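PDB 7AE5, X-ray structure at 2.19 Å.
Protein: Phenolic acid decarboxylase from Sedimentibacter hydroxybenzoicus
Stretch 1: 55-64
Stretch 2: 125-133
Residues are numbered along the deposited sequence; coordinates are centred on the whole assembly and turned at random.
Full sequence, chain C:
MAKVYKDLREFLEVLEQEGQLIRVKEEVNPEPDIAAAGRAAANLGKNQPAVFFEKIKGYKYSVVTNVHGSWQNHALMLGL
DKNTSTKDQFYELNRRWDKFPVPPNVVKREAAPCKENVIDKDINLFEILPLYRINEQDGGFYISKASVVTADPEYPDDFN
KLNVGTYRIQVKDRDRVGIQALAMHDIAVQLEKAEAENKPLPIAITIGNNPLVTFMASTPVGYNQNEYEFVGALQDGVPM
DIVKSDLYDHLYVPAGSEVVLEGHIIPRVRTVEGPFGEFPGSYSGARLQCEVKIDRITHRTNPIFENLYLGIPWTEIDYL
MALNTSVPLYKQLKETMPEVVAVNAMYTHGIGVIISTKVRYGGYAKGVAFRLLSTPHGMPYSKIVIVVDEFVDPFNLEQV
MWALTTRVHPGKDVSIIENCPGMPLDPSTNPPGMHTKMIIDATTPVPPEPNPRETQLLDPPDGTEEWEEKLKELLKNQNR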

# COMPACT_ATOMS: atom_id res chain seq x y z
N LYS C 55 -40.08 43.88 7.38
CA LYS C 55 -40.13 44.52 8.69
C LYS C 55 -39.22 43.77 9.66
O LYS C 55 -39.42 42.58 9.91
CB LYS C 55 -41.56 44.56 9.23
N ILE C 56 -38.22 44.47 10.19
CA ILE C 56 -37.33 43.95 11.22
C ILE C 56 -37.44 44.85 12.44
O ILE C 56 -37.33 46.08 12.31
CB ILE C 56 -35.88 43.85 10.72
CG1 ILE C 56 -35.79 42.97 9.47
CG2 ILE C 56 -34.97 43.30 11.81
CD1 ILE C 56 -35.70 43.74 8.18
N LYS C 57 -37.64 44.25 13.61
CA LYS C 57 -37.94 45.01 14.81
C LYS C 57 -36.79 45.96 15.17
O LYS C 57 -35.64 45.53 15.29
CB LYS C 57 -38.22 44.07 15.98
CG LYS C 57 -38.16 44.75 17.34
CD LYS C 57 -38.27 43.76 18.48
CE LYS C 57 -37.04 43.83 19.38
NZ LYS C 57 -37.36 43.47 20.79
N GLY C 58 -37.12 47.24 15.33
CA GLY C 58 -36.14 48.25 15.65
C GLY C 58 -35.51 48.92 14.45
O GLY C 58 -34.82 49.94 14.62
N TYR C 59 -35.71 48.39 13.25
CA TYR C 59 -35.10 48.92 12.04
C TYR C 59 -36.16 49.54 11.14
O TYR C 59 -37.36 49.33 11.29
CB TYR C 59 -34.33 47.82 11.30
CG TYR C 59 -33.05 47.42 11.99
CD1 TYR C 59 -32.04 48.35 12.23
CD2 TYR C 59 -32.85 46.12 12.42
CE1 TYR C 59 -30.87 47.99 12.87
CE2 TYR C 59 -31.68 45.75 13.06
CZ TYR C 59 -30.70 46.68 13.28
OH TYR C 59 -29.54 46.31 13.92
N LYS C 60 -35.68 50.31 10.17
CA LYS C 60 -36.52 51.12 9.32
C LYS C 60 -36.56 50.61 7.88
O LYS C 60 -37.48 50.99 7.13
CB LYS C 60 -36.01 52.57 9.41
CG LYS C 60 -36.46 53.56 8.35
CD LYS C 60 -35.28 54.44 7.89
CE LYS C 60 -34.91 55.61 8.79
NZ LYS C 60 -33.80 56.33 8.09
N TYR C 61 -35.67 49.70 7.50
CA TYR C 61 -35.46 49.27 6.12
C TYR C 61 -35.56 47.76 5.97
O TYR C 61 -36.01 47.07 6.89
CB TYR C 61 -34.11 49.81 5.65
CG TYR C 61 -34.15 51.29 5.33
CD1 TYR C 61 -35.37 51.94 5.11
CD2 TYR C 61 -32.99 52.06 5.40
CE1 TYR C 61 -35.41 53.29 4.84
CE2 TYR C 61 -33.02 53.41 5.16
CZ TYR C 61 -34.24 54.03 4.88
OH TYR C 61 -34.29 55.38 4.63
N SER C 62 -35.14 47.23 4.82
CA SER C 62 -35.40 45.84 4.47
C SER C 62 -34.13 44.99 4.47
O SER C 62 -33.01 45.50 4.44
CB SER C 62 -36.07 45.74 3.09
OG SER C 62 -36.93 46.84 2.86
N VAL C 63 -34.33 43.67 4.49
CA VAL C 63 -33.26 42.68 4.39
C VAL C 63 -33.68 41.63 3.37
O VAL C 63 -34.84 41.22 3.33
CB VAL C 63 -32.97 42.02 5.75
CG1 VAL C 63 -32.17 40.73 5.58
CG2 VAL C 63 -32.22 42.97 6.65
N VAL C 64 -32.73 41.22 2.53
CA VAL C 64 -32.94 40.11 1.60
C VAL C 64 -31.74 39.17 1.70
O VAL C 64 -30.59 39.62 1.81
CB VAL C 64 -33.16 40.60 0.15
CG1 VAL C 64 -31.89 41.18 -0.44
CG2 VAL C 64 -33.70 39.47 -0.72
N LEU C 125 -24.45 53.24 10.79
CA LEU C 125 -24.80 52.17 9.86
C LEU C 125 -26.13 51.52 10.22
O LEU C 125 -26.80 50.97 9.35
CB LEU C 125 -23.70 51.11 9.84
CG LEU C 125 -22.34 51.53 9.27
CD1 LEU C 125 -21.25 50.60 9.77
CD2 LEU C 125 -22.39 51.56 7.76
N PHE C 126 -26.53 51.58 11.50
CA PHE C 126 -27.75 50.92 11.92
C PHE C 126 -28.99 51.63 11.40
O PHE C 126 -30.03 50.99 11.18
CB PHE C 126 -27.79 50.81 13.44
CG PHE C 126 -26.83 49.79 13.99
CD1 PHE C 126 -25.51 50.14 14.24
CD2 PHE C 126 -27.24 48.50 14.24
CE1 PHE C 126 -24.62 49.20 14.74
CE2 PHE C 126 -26.36 47.56 14.74
CZ PHE C 126 -25.05 47.91 14.99
N GLU C 127 -28.92 52.95 11.19
CA GLU C 127 -30.03 53.67 10.58
C GLU C 127 -30.14 53.40 9.08
O GLU C 127 -31.11 53.86 8.46
CB GLU C 127 -29.90 55.17 10.84
CG GLU C 127 -30.59 55.63 12.11
CD GLU C 127 -30.05 56.94 12.65
OE1 GLU C 127 -29.15 57.52 12.00
OE2 GLU C 127 -30.52 57.39 13.71
N ILE C 128 -29.19 52.68 8.50
CA ILE C 128 -29.22 52.30 7.10
C ILE C 128 -29.42 50.79 6.94
O ILE C 128 -30.26 50.35 6.15
CB ILE C 128 -27.93 52.76 6.37
CG1 ILE C 128 -27.83 54.28 6.38
CG2 ILE C 128 -27.90 52.22 4.94
CD1 ILE C 128 -29.04 54.98 5.82
N LEU C 129 -28.66 49.99 7.68
CA LEU C 129 -28.65 48.55 7.51
C LEU C 129 -29.29 47.86 8.70
O LEU C 129 -28.90 48.11 9.85
CB LEU C 129 -27.21 48.05 7.35
CG LEU C 129 -26.39 48.65 6.21
CD1 LEU C 129 -24.94 48.21 6.31
CD2 LEU C 129 -26.98 48.26 4.87
N PRO C 130 -30.29 47.00 8.48
CA PRO C 130 -30.78 46.15 9.57
C PRO C 130 -29.76 45.07 9.92
O PRO C 130 -29.83 43.94 9.42
CB PRO C 130 -32.07 45.55 9.01
CG PRO C 130 -32.43 46.42 7.84
CD PRO C 130 -31.14 46.91 7.28
N LEU C 131 -28.80 45.42 10.78
CA LEU C 131 -27.69 44.53 11.08
C LEU C 131 -28.09 43.50 12.14
O LEU C 131 -28.83 43.80 13.08
CB LEU C 131 -26.49 45.34 11.56
CG LEU C 131 -25.80 46.15 10.46
CD1 LEU C 131 -25.04 47.33 11.05
CD2 LEU C 131 -24.87 45.26 9.64
N TYR C 132 -27.58 42.28 11.98
CA TYR C 132 -27.96 41.15 12.81
C TYR C 132 -26.78 40.19 12.91
O TYR C 132 -25.79 40.32 12.20
CB TYR C 132 -29.19 40.44 12.23
CG TYR C 132 -28.97 39.89 10.84
CD1 TYR C 132 -29.05 40.72 9.73
CD2 TYR C 132 -28.66 38.55 10.64
CE1 TYR C 132 -28.84 40.22 8.46
CE2 TYR C 132 -28.45 38.05 9.38
CZ TYR C 132 -28.54 38.88 8.29
OH TYR C 132 -28.33 38.37 7.03
N ARG C 133 -26.91 39.22 13.81
CA ARG C 133 -25.87 38.21 14.00
C ARG C 133 -26.16 37.01 13.11
O ARG C 133 -27.23 36.39 13.22
CB ARG C 133 -25.76 37.79 15.46
CG ARG C 133 -24.43 37.13 15.78
CD ARG C 133 -24.38 36.57 17.19
NE ARG C 133 -24.50 37.59 18.22
CZ ARG C 133 -23.52 38.41 18.58
NH1 ARG C 133 -22.34 38.38 17.98
NH2 ARG C 133 -23.73 39.28 19.56
O HOH W 1 -32.78 51.75 10.37

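A proline alpha carbon lies squarely over the face of a tyrosine: Pro130 CA sits 3.4 Å from the centroid of the Tyr59 ring (CG, CD1, CD2, CE1, CE2 and CZ), only 6° off the ring normal. This is a nearly ideal CH-pi contact, and it illustrates a general principle, that an aromatic side chain can pack against main chain while its polar tip satisfies that same main chain. The Tyr59 hydroxyl reaches past Pro130 and donates a hydrogen bond from OH to Leu131 O, at 2.7 Å. Face and tip thus engage consecutive residues. The hydroxyl also meets the edge of a second aromatic ring, with Tyr59 OH 3.2 Å from Phe126 CD2.

Tyr59 closes a type II turn that begins at Ile56, with a hydrogen bond from Tyr59 N to Ile56 O (3.0 Å). Gly58 adopts phi/psi of 90/-11, where a beta carbon would press against the preceding carbonyl oxygen.

Pro130 is equally central from its own side. Its CB lies 3.5 Å from Tyr59 CD2, 3.5 Å from Val63 CG2 and 4.1 Å from Ile56 CD1, so one compact residue fills the space among three apolar partners. Its CG comes within 3.6 Å of Ser62 O; the side chain of Ser62 points away, and the residue takes part through its backbone.

Farther along, the Tyr61 ring presents its edge to a carbonyl, CD2 lying 3.3 Å from Ile128 O, an approach that sets the slightly positive ring hydrogens toward the oxygen. Where the backbones stand farther apart, a water bridges them, accepting from Lys60 N at 3.2 Å and donating to Phe126 O at 3.0 Å.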